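Side-chain contacts in DUF357 domain-containing protein (Archaeoglobus fulgidus DSM 4304, PDB 2OO2), which is of unknown function but folds as a bundle of three helices with a two-stranded antiparallel sheet and pairs with a second copy of itself: residues K13-I18 against D41-L46; E19-E24 against W60-L65; E29-N34 against V71-E76. All coordinates share one frame; numbering follows the deposited sequence.

Contact 1: K13-I18 against D41-L46; sequences KWLERI and DSRYFL
L15 reaches from helix 3-21 toward S42, R43 and L46 of helix 29-47 and carries its side of the contact alone. Its CB points at the other helix, and because CG stands opposite the backbone N (chi1 -170°), the isobutyl group extends straight across the gap with the methyl fork leading. The two methyls share the work almost evenly. CD1 lies 3.7 Å from S42 OG and also meets S42 CB, at 4.0 Å. CD2 comes equally near the hydroxyl, 3.7 Å from S42 OG, and adds an apolar neighbour, L46 CD2, at 4.1 Å. R43 CG sits 4.0 Å from L15 CD2 and equally near CD1, the arginine chain crossing the leucine at about a right angle.

What the leucine touches of R43 is thus the aliphatic root; the chain bends further out, at chi3, and the charged end forms a salt bridge through NH1 with E19. S42 OG, although pressed against methyls, keeps a polar partner: it is hydrogen-bonded to the carbonyl oxygen of A54, on helix 51-70. L15 also packs on I39 and L46 on L12.

The axes of the two short segments approach to 11.1 Å and run at 143° to each other, a splayed antiparallel pairing in which L15 meets the side chains of S42, R43 and L46 between the axes. Such packing is characteristic of an interhelical seam in an up-down-up three-helix bundle, with L15 and S42 buried and R43 at its outer margin.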
loop_
_atom_site.group_PDB
_atom_site.type_symbol
_atom_site.label_atom_id
_atom_site.label_comp_id
_atom_site.label_asym_id
_atom_site.label_seq_id
_atom_site.Cartn_x
_atom_site.Cartn_y
_atom_site.Cartn_z
ATOM N N LYS A 13 13.028 4.622 5.415
ATOM C CA LYS A 13 12.497 5.438 6.483
ATOM C C LYS A 13 11.304 4.603 7.028
ATOM O O LYS A 13 11.209 4.313 8.215
ATOM C CB LYS A 13 11.901 6.698 5.885
ATOM C CG LYS A 13 11.170 7.626 6.874
ATOM C CD LYS A 13 10.223 8.600 6.221
ATOM C CE LYS A 13 10.994 9.658 5.426
ATOM N NZ LYS A 13 10.151 10.729 4.714
ATOM N N TRP A 14 10.500 4.152 6.103
ATOM C CA TRP A 14 9.216 3.476 6.484
ATOM C C TRP A 14 9.468 2.054 6.937
ATOM O O TRP A 14 8.659 1.412 7.736
ATOM C CB TRP A 14 8.343 3.585 5.281
ATOM C CG TRP A 14 7.711 4.928 5.185
ATOM C CD1 TRP A 14 7.830 5.829 4.170
ATOM C CD2 TRP A 14 6.833 5.518 6.142
ATOM N NE1 TRP A 14 7.108 6.959 4.438
ATOM C CE2 TRP A 14 6.450 6.766 5.643
ATOM C CE3 TRP A 14 6.317 5.084 7.402
ATOM C CZ2 TRP A 14 5.616 7.627 6.355
ATOM C CZ3 TRP A 14 5.482 5.932 8.102
ATOM C CH2 TRP A 14 5.122 7.178 7.589
ATOM N N LEU A 15 10.526 1.478 6.419
ATOM C CA LEU A 15 10.959 0.179 6.818
ATOM C C LEU A 15 11.582 0.193 8.196
ATOM O O LEU A 15 11.257 -0.639 9.013
ATOM C CB LEU A 15 11.876 -0.453 5.784
ATOM C CG LEU A 15 12.331 -1.876 5.795
ATOM C CD1 LEU A 15 11.219 -2.909 5.718
ATOM C CD2 LEU A 15 13.185 -2.028 4.533
ATOM N N GLU A 16 12.456 1.147 8.499
ATOM C CA GLU A 16 12.975 1.219 9.855
ATOM C C GLU A 16 11.829 1.512 10.881
ATOM O O GLU A 16 11.857 0.993 11.975
ATOM C CB GLU A 16 14.028 2.263 9.953
ATOM C CG GLU A 16 15.176 1.982 9.011
ATOM C CD GLU A 16 16.161 3.186 8.928
ATOM O OE1 GLU A 16 15.847 4.318 9.416
ATOM O OE2 GLU A 16 17.256 2.965 8.360
ATOM N N ARG A 17 10.825 2.273 10.491
ATOM C CA ARG A 17 9.729 2.619 11.393
ATOM C C ARG A 17 8.919 1.339 11.654
ATOM O O ARG A 17 8.599 1.063 12.815
ATOM C CB ARG A 17 8.853 3.746 10.809
ATOM C CG ARG A 17 9.516 5.180 10.934
ATOM C CD ARG A 17 8.788 6.147 10.076
ATOM N NE ARG A 17 9.417 7.482 10.141
ATOM C CZ ARG A 17 8.910 8.538 9.504
ATOM N NH1 ARG A 17 7.810 8.418 8.766
ATOM N NH2 ARG A 17 9.523 9.704 9.578
ATOM N N ILE A 18 8.624 0.550 10.616
ATOM C CA ILE A 18 7.675 -0.595 10.800
ATOM C C ILE A 18 8.326 -1.768 11.550
ATOM O O ILE A 18 7.674 -2.526 12.315
ATOM C CB ILE A 18 7.052 -1.006 9.440
ATOM C CG1 ILE A 18 5.749 -1.762 9.687
ATOM C CG2 ILE A 18 8.046 -1.784 8.493
ATOM C CD1 ILE A 18 4.947 -2.075 8.366
ATOM N N ASP A 41 9.903 -9.249 2.440
ATOM C CA ASP A 41 9.976 -8.976 1.004
ATOM C C ASP A 41 10.532 -7.569 0.766
ATOM O O ASP A 41 11.528 -7.392 -0.087
ATOM C CB ASP A 41 8.562 -9.100 0.403
ATOM C CG ASP A 41 8.218 -10.507 -0.057
ATOM O OD1 ASP A 41 8.893 -11.512 0.256
ATOM O OD2 ASP A 41 7.247 -10.551 -0.841
ATOM N N SER A 42 9.991 -6.524 1.442
ATOM C CA SER A 42 10.632 -5.147 1.207
ATOM C C SER A 42 12.143 -5.145 1.439
ATOM O O SER A 42 12.969 -4.549 0.573
ATOM C CB SER A 42 9.913 -4.163 2.135
ATOM O OG SER A 42 10.458 -2.857 2.128
ATOM N N ARG A 43 12.555 -5.728 2.591
ATOM C CA ARG A 43 14.012 -5.890 2.992
ATOM C C ARG A 43 14.795 -6.549 1.870
ATOM O O ARG A 43 15.868 -6.016 1.441
ATOM C CB ARG A 43 14.157 -6.701 4.316
ATOM C CG ARG A 43 13.961 -5.800 5.546
ATOM C CD ARG A 43 14.686 -6.314 6.830
ATOM N NE ARG A 43 14.178 -7.648 7.177
ATOM C CZ ARG A 43 13.419 -7.956 8.234
ATOM N NH1 ARG A 43 13.081 -7.036 9.155
ATOM N NH2 ARG A 43 12.998 -9.219 8.366
ATOM N N TYR A 44 14.241 -7.650 1.354
ATOM C CA TYR A 44 14.916 -8.449 0.299
ATOM C C TYR A 44 15.084 -7.676 -0.998
ATOM O O TYR A 44 16.230 -7.619 -1.538
ATOM C CB TYR A 44 14.161 -9.723 -0.004
ATOM C CG TYR A 44 14.707 -10.517 -1.195
ATOM C CD1 TYR A 44 16.033 -11.111 -1.171
ATOM C CD2 TYR A 44 13.943 -10.681 -2.327
ATOM C CE1 TYR A 44 16.485 -11.880 -2.280
ATOM C CE2 TYR A 44 14.396 -11.436 -3.450
ATOM C CZ TYR A 44 15.714 -11.964 -3.400
ATOM O OH TYR A 44 16.075 -12.706 -4.452
ATOM N N PHE A 45 13.989 -7.108 -1.519
ATOM C CA PHE A 45 14.107 -6.236 -2.692
ATOM C C PHE A 45 14.953 -4.992 -2.488
ATOM O O PHE A 45 15.673 -4.559 -3.452
ATOM C CB PHE A 45 12.714 -5.870 -3.259
ATOM C CG PHE A 45 11.896 -7.092 -3.703
ATOM C CD1 PHE A 45 12.377 -7.961 -4.681
ATOM C CD2 PHE A 45 10.656 -7.378 -3.109
ATOM C CE1 PHE A 45 11.705 -9.099 -5.082
ATOM C CE2 PHE A 45 9.949 -8.538 -3.524
ATOM C CZ PHE A 45 10.446 -9.390 -4.489
ATOM N N LEU A 46 14.886 -4.387 -1.302
ATOM C CA LEU A 46 15.700 -3.210 -1.044
ATOM C C LEU A 46 17.173 -3.590 -1.200
ATOM O O LEU A 46 17.914 -2.915 -1.898
ATOM C CB LEU A 46 15.435 -2.621 0.326
ATOM C CG LEU A 46 16.302 -1.360 0.588
ATOM C CD1 LEU A 46 16.010 -0.110 -0.396
ATOM C CD2 LEU A 46 16.193 -0.948 2.037
#

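Contact 2: E19-E24 against W60-L65; sequences EERVKE and WAWAWL
R21, L65 and W62 account for most of the surface buried here, and the arginine contributes through its hydrocarbon part. R21 CG is the hub: it lies 3.6 Å from W62 CH2 and 3.8 Å from L65 CD1. R21 CB adds a second touch on the indole, 3.8 Å from W62 CH2. The tryptophan thus offers the far end of its six-membered ring, approached obliquely, while leucine and arginine cross at about a right angle.

R21 starts out with CG opposite the backbone N and then bends at chi2 (69°), and the rest of the chain leads away from the ring toward E24 and E76. The guanidinium and indole planes stand 52° apart; W62 CH2 lies off the guanidinium's edge, near its plane, but it is CB and CG that touch the ring. R21 NH2 forms a salt bridge with E24 OE1 at 3.2 Å, a bent one (135° at the hydrogen), and NH1 pairs with E76. W62 NE1 is hydrogen-bonded to the carbonyl oxygen of W14.

The contact joins the C-terminal part of helix 3-21 to the middle of helix 51-70. L65 also packs on I18, strand 74-76 supplies E76, and W62 reaches W60 of the second subunit.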
loop_
_atom_site.group_PDB
_atom_site.type_symbol
_atom_site.label_atom_id
_atom_site.label_comp_id
_atom_site.label_asym_id
_atom_site.label_seq_id
_atom_site.Cartn_x
_atom_site.Cartn_y
_atom_site.Cartn_z
ATOM N N GLU A 19 9.632 -1.922 11.351
ATOM C CA GLU A 19 10.428 -2.955 12.059
ATOM C C GLU A 19 10.321 -2.721 13.562
ATOM O O GLU A 19 10.258 -3.658 14.342
ATOM C CB GLU A 19 11.898 -2.957 11.527
ATOM C CG GLU A 19 11.983 -3.690 10.208
ATOM C CD GLU A 19 13.362 -3.567 9.499
ATOM O OE1 GLU A 19 14.135 -2.668 9.877
ATOM O OE2 GLU A 19 13.651 -4.403 8.615
ATOM N N GLU A 20 10.238 -1.472 13.972
ATOM C CA GLU A 20 9.917 -1.149 15.387
ATOM C C GLU A 20 8.423 -1.285 15.681
ATOM O O GLU A 20 8.048 -1.793 16.723
ATOM C CB GLU A 20 10.370 0.250 15.772
ATOM C CG GLU A 20 11.854 0.389 15.793
ATOM C CD GLU A 20 12.534 -0.649 16.697
ATOM O OE1 GLU A 20 12.041 -0.934 17.843
ATOM O OE2 GLU A 20 13.568 -1.184 16.241
ATOM N N ARG A 21 7.588 -0.813 14.771
ATOM C CA ARG A 21 6.169 -0.681 15.023
ATOM C C ARG A 21 5.533 -2.056 15.228
ATOM O O ARG A 21 4.622 -2.212 16.082
ATOM C CB ARG A 21 5.499 0.028 13.846
ATOM C CG ARG A 21 4.064 0.502 14.080
ATOM C CD ARG A 21 4.020 1.656 15.082
ATOM N NE ARG A 21 2.720 2.257 15.075
ATOM C CZ ARG A 21 1.828 2.039 16.048
ATOM N NH1 ARG A 21 0.638 2.624 15.978
ATOM N NH2 ARG A 21 2.157 1.311 17.104
ATOM N N VAL A 22 5.995 -3.031 14.435
ATOM C CA VAL A 22 5.380 -4.394 14.434
ATOM C C VAL A 22 5.493 -5.020 15.828
ATOM O O VAL A 22 4.633 -5.811 16.289
ATOM C CB VAL A 22 6.002 -5.235 13.275
ATOM C CG1 VAL A 22 7.378 -5.762 13.624
ATOM C CG2 VAL A 22 5.042 -6.355 12.825
ATOM N N LYS A 23 6.539 -4.586 16.532
ATOM C CA LYS A 23 6.858 -5.056 17.872
ATOM C C LYS A 23 5.926 -4.509 18.949
ATOM O O LYS A 23 5.859 -5.046 20.045
ATOM C CB LYS A 23 8.340 -4.794 18.213
ATOM C CG LYS A 23 9.273 -5.854 17.583
ATOM C CD LYS A 23 10.453 -6.176 18.518
ATOM C CE LYS A 23 11.485 -7.178 17.928
ATOM N NZ LYS A 23 12.549 -7.598 18.996
ATOM N N GLU A 24 5.199 -3.453 18.619
ATOM C CA GLU A 24 4.318 -2.763 19.558
ATOM C C GLU A 24 2.863 -3.187 19.467
ATOM O O GLU A 24 2.043 -2.733 20.250
ATOM C CB GLU A 24 4.406 -1.233 19.347
ATOM C CG GLU A 24 5.809 -0.687 19.557
ATOM C CD GLU A 24 5.986 0.683 18.983
ATOM O OE1 GLU A 24 4.975 1.306 18.580
ATOM O OE2 GLU A 24 7.155 1.137 18.936
ATOM N N TRP A 60 2.463 -1.948 1.332
ATOM C CA TRP A 60 1.505 -3.084 1.712
ATOM C C TRP A 60 1.686 -3.434 3.164
ATOM O O TRP A 60 0.619 -3.718 3.868
ATOM C CB TRP A 60 1.703 -4.342 0.833
ATOM C CG TRP A 60 0.913 -4.258 -0.464
ATOM C CD1 TRP A 60 1.389 -3.846 -1.707
ATOM C CD2 TRP A 60 -0.475 -4.489 -0.641
ATOM N NE1 TRP A 60 0.445 -3.924 -2.659
ATOM C CE2 TRP A 60 -0.759 -4.287 -2.022
ATOM C CE3 TRP A 60 -1.526 -4.856 0.246
ATOM C CZ2 TRP A 60 -2.020 -4.377 -2.552
ATOM C CZ3 TRP A 60 -2.783 -5.016 -0.300
ATOM C CH2 TRP A 60 -3.049 -4.782 -1.673
ATOM N N ALA A 61 2.937 -3.580 3.635
ATOM C CA ALA A 61 3.122 -3.907 5.100
ATOM C C ALA A 61 2.405 -2.895 6.031
ATOM O O ALA A 61 1.581 -3.303 6.954
ATOM C CB ALA A 61 4.608 -4.077 5.479
ATOM N N TRP A 62 2.606 -1.605 5.753
ATOM C CA TRP A 62 1.914 -0.563 6.505
ATOM C C TRP A 62 0.375 -0.577 6.400
ATOM O O TRP A 62 -0.322 -0.309 7.419
ATOM C CB TRP A 62 2.485 0.804 6.127
ATOM C CG TRP A 62 3.673 1.132 6.951
ATOM C CD1 TRP A 62 5.019 1.197 6.517
ATOM C CD2 TRP A 62 3.694 1.499 8.341
ATOM N NE1 TRP A 62 5.801 1.544 7.562
ATOM C CE2 TRP A 62 5.038 1.770 8.686
ATOM C CE3 TRP A 62 2.690 1.633 9.340
ATOM C CZ2 TRP A 62 5.424 2.136 9.986
ATOM C CZ3 TRP A 62 3.075 2.010 10.601
ATOM C CH2 TRP A 62 4.423 2.235 10.929
ATOM N N ALA A 63 -0.165 -0.916 5.214
ATOM C CA ALA A 63 -1.608 -0.906 5.023
ATOM C C ALA A 63 -2.220 -2.043 5.861
ATOM O O ALA A 63 -3.268 -1.825 6.452
ATOM C CB ALA A 63 -2.029 -1.082 3.571
ATOM N N TRP A 64 -1.621 -3.229 5.869
ATOM C CA TRP A 64 -2.170 -4.395 6.660
ATOM C C TRP A 64 -2.152 -4.005 8.131
ATOM O O TRP A 64 -3.118 -4.350 8.897
ATOM C CB TRP A 64 -1.365 -5.686 6.468
ATOM C CG TRP A 64 -1.775 -6.423 5.201
ATOM C CD1 TRP A 64 -1.171 -6.328 3.974
ATOM C CD2 TRP A 64 -2.913 -7.262 5.037
ATOM N NE1 TRP A 64 -1.869 -7.096 3.046
ATOM C CE2 TRP A 64 -2.946 -7.674 3.682
ATOM C CE3 TRP A 64 -3.920 -7.721 5.917
ATOM C CZ2 TRP A 64 -3.951 -8.522 3.178
ATOM C CZ3 TRP A 64 -4.903 -8.592 5.413
ATOM C CH2 TRP A 64 -4.920 -8.966 4.073
ATOM N N LEU A 65 -1.059 -3.350 8.539
ATOM C CA LEU A 65 -0.888 -2.833 9.900
ATOM C C LEU A 65 -1.903 -1.740 10.253
ATOM O O LEU A 65 -2.718 -1.940 11.221
ATOM C CB LEU A 65 0.575 -2.389 10.161
ATOM C CG LEU A 65 0.946 -2.144 11.622
ATOM C CD1 LEU A 65 2.469 -2.085 11.723
ATOM C CD2 LEU A 65 0.325 -0.886 12.179
#

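Contact 3: E29-N34 against V71-E76; sequences EGFMRN and VGKLHE
Just past the Schellman motif that ends helix 51-70 at G72, K73 and L74, the latter starting strand 74-76, fold against F31 and M32 in the opening turns of helix 29-47. The aromatic ring is met over one face by lysine methylenes. K73 CB stands 4.0 Å from the centroid of the F31 ring and 13° off its normal, a CH-pi contact, and K73 CG follows toward the rim, 3.7 Å from F31 CE2. The lysine chain then bends at chi2 (-79°) and its end leads away, leaving the packing to CB and CG.

L74 works through a single branch. Its CD2 lies 3.8 Å from M32 SD and 4.0 Å from M32 CG, with F31 CB at 4.1 Å; one methyl touches two successive residues of the helix. M32 bends at chi2 (-65°), which brings SD to that methyl; the bend at chi3 places only CE.

Around these side chains, F31 meets W64 edge-to-face and packs on V71 of the second subunit, while L74 and M32 both touch I25 of strand 25-27. The arrangement is that of a two-stranded antiparallel sheet closing one end of a helical bundle, with apolar side chains packed beneath it.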
loop_
_atom_site.group_PDB
_atom_site.type_symbol
_atom_site.label_atom_id
_atom_site.label_comp_id
_atom_site.label_asym_id
_atom_site.label_seq_id
_atom_site.Cartn_x
_atom_site.Cartn_y
_atom_site.Cartn_z
ATOM N N GLU A 29 -3.466 -13.407 13.650
ATOM C CA GLU A 29 -2.224 -14.018 13.162
ATOM C C GLU A 29 -2.005 -13.941 11.644
ATOM O O GLU A 29 -0.862 -13.846 11.195
ATOM C CB GLU A 29 -2.061 -15.446 13.692
ATOM C CG GLU A 29 -1.944 -15.494 15.255
ATOM C CD GLU A 29 -0.604 -14.902 15.821
ATOM O OE1 GLU A 29 -0.230 -13.751 15.466
ATOM O OE2 GLU A 29 0.074 -15.589 16.636
ATOM N N GLY A 30 -3.090 -13.933 10.873
ATOM C CA GLY A 30 -3.018 -13.739 9.425
ATOM C C GLY A 30 -2.546 -12.334 9.049
ATOM O O GLY A 30 -1.651 -12.179 8.178
ATOM N N PHE A 31 -3.166 -11.322 9.672
ATOM C CA PHE A 31 -2.734 -9.917 9.586
ATOM C C PHE A 31 -1.282 -9.799 9.953
ATOM O O PHE A 31 -0.486 -9.257 9.178
ATOM C CB PHE A 31 -3.564 -9.016 10.479
ATOM C CG PHE A 31 -4.798 -8.497 9.815
ATOM C CD1 PHE A 31 -4.839 -7.198 9.333
ATOM C CD2 PHE A 31 -5.937 -9.314 9.690
ATOM C CE1 PHE A 31 -5.952 -6.697 8.715
ATOM C CE2 PHE A 31 -7.091 -8.823 9.060
ATOM C CZ PHE A 31 -7.089 -7.486 8.572
ATOM N N MET A 32 -0.923 -10.367 11.107
ATOM C CA MET A 32 0.480 -10.334 11.561
ATOM C C MET A 32 1.410 -11.076 10.601
ATOM O O MET A 32 2.536 -10.598 10.358
ATOM C CB MET A 32 0.674 -10.847 12.984
ATOM C CG MET A 32 0.057 -9.948 14.077
ATOM S SD MET A 32 0.768 -8.286 14.266
ATOM C CE MET A 32 2.220 -8.620 15.189
ATOM N N ARG A 33 0.954 -12.190 10.025
ATOM C CA ARG A 33 1.828 -12.928 9.094
ATOM C C ARG A 33 2.042 -12.147 7.785
ATOM O O ARG A 33 3.197 -12.100 7.279
ATOM C CB ARG A 33 1.337 -14.366 8.797
ATOM C CG ARG A 33 1.181 -15.316 10.069
ATOM C CD ARG A 33 2.479 -15.777 10.769
ATOM N NE ARG A 33 2.204 -16.349 12.113
ATOM C CZ ARG A 33 2.404 -15.728 13.283
ATOM N NH1 ARG A 33 2.892 -14.483 13.342
ATOM N NH2 ARG A 33 2.110 -16.357 14.416
ATOM N N ASN A 34 0.966 -11.520 7.269
ATOM C CA ASN A 34 1.048 -10.624 6.099
ATOM C C ASN A 34 2.042 -9.493 6.287
ATOM O O ASN A 34 2.949 -9.199 5.364
ATOM C CB ASN A 34 -0.355 -10.096 5.742
ATOM C CG ASN A 34 -1.263 -11.195 5.164
ATOM O OD1 ASN A 34 -0.823 -12.309 4.945
ATOM N ND2 ASN A 34 -2.522 -10.887 4.960
ATOM N N VAL A 71 -9.765 -1.637 11.937
ATOM C CA VAL A 71 -10.923 -2.530 12.008
ATOM C C VAL A 71 -10.917 -3.368 13.292
ATOM O O VAL A 71 -11.785 -4.255 13.497
ATOM C CB VAL A 71 -11.040 -3.437 10.751
ATOM C CG1 VAL A 71 -11.204 -2.591 9.471
ATOM C CG2 VAL A 71 -9.887 -4.430 10.662
ATOM N N GLY A 72 -9.936 -3.080 14.145
ATOM C CA GLY A 72 -9.681 -3.799 15.383
ATOM C C GLY A 72 -9.353 -5.272 15.239
ATOM O O GLY A 72 -9.793 -6.083 16.052
ATOM N N LYS A 73 -8.617 -5.638 14.188
ATOM C CA LYS A 73 -7.979 -6.959 14.089
ATOM C C LYS A 73 -6.605 -6.982 14.771
ATOM O O LYS A 73 -6.060 -8.068 15.060
ATOM C CB LYS A 73 -7.839 -7.385 12.623
ATOM C CG LYS A 73 -9.144 -7.689 11.905
ATOM C CD LYS A 73 -9.680 -9.084 12.274
ATOM C CE LYS A 73 -10.778 -9.543 11.311
ATOM N NZ LYS A 73 -10.740 -11.031 11.220
ATOM N N LEU A 74 -6.062 -5.776 15.011
ATOM C CA LEU A 74 -4.786 -5.551 15.664
ATOM C C LEU A 74 -4.991 -4.503 16.724
ATOM O O LEU A 74 -5.830 -3.643 16.563
ATOM C CB LEU A 74 -3.725 -5.006 14.662
ATOM C CG LEU A 74 -3.361 -5.902 13.506
ATOM C CD1 LEU A 74 -2.268 -5.257 12.603
ATOM C CD2 LEU A 74 -2.893 -7.232 14.066
ATOM N N HIS A 75 -4.154 -4.559 17.762
ATOM C CA HIS A 75 -4.256 -3.676 18.919
ATOM C C HIS A 75 -2.868 -3.301 19.368
ATOM O O HIS A 75 -1.967 -4.133 19.295
ATOM C CB HIS A 75 -4.958 -4.438 20.066
ATOM C CG HIS A 75 -6.146 -5.221 19.597
ATOM N ND1 HIS A 75 -7.349 -4.621 19.270
ATOM C CD2 HIS A 75 -6.291 -6.538 19.306
ATOM C CE1 HIS A 75 -8.196 -5.541 18.837
ATOM N NE2 HIS A 75 -7.580 -6.713 18.846
ATOM N N GLU A 76 -2.706 -2.090 19.891
ATOM C CA GLU A 76 -1.441 -1.685 20.495
ATOM C C GLU A 76 -1.292 -2.384 21.838
ATOM O O GLU A 76 -2.270 -2.481 22.556
ATOM C CB GLU A 76 -1.354 -0.152 20.597
ATOM C CG GLU A 76 -0.375 0.458 19.551
ATOM C CD GLU A 76 -0.942 1.673 18.815
ATOM O OE1 GLU A 76 -1.173 2.730 19.439
ATOM O OE2 GLU A 76 -1.142 1.586 17.583
#

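In the fold
From the N terminus, helix 3-21 and the residues just after it supply the first halves of contacts 1 and 2, and the start of helix 29-47 supplies that of contact 3. The partners then follow in the same order: contact 1 closes first, over 22 intervening residues, then contact 2 over 35 and contact 3 over 36. Every pair of contacts therefore crosses and none nests. Contact 1 joins helices 3-21 and 29-47, contact 2 joins 3-21 to 51-70, and contact 3 ties 29-47 to strand 74-76. Contact 2 is the middle link, its centre about 10 Å from that of contact 1 and about 9 Å from that of contact 3; contacts 1 and 3 do not touch each other.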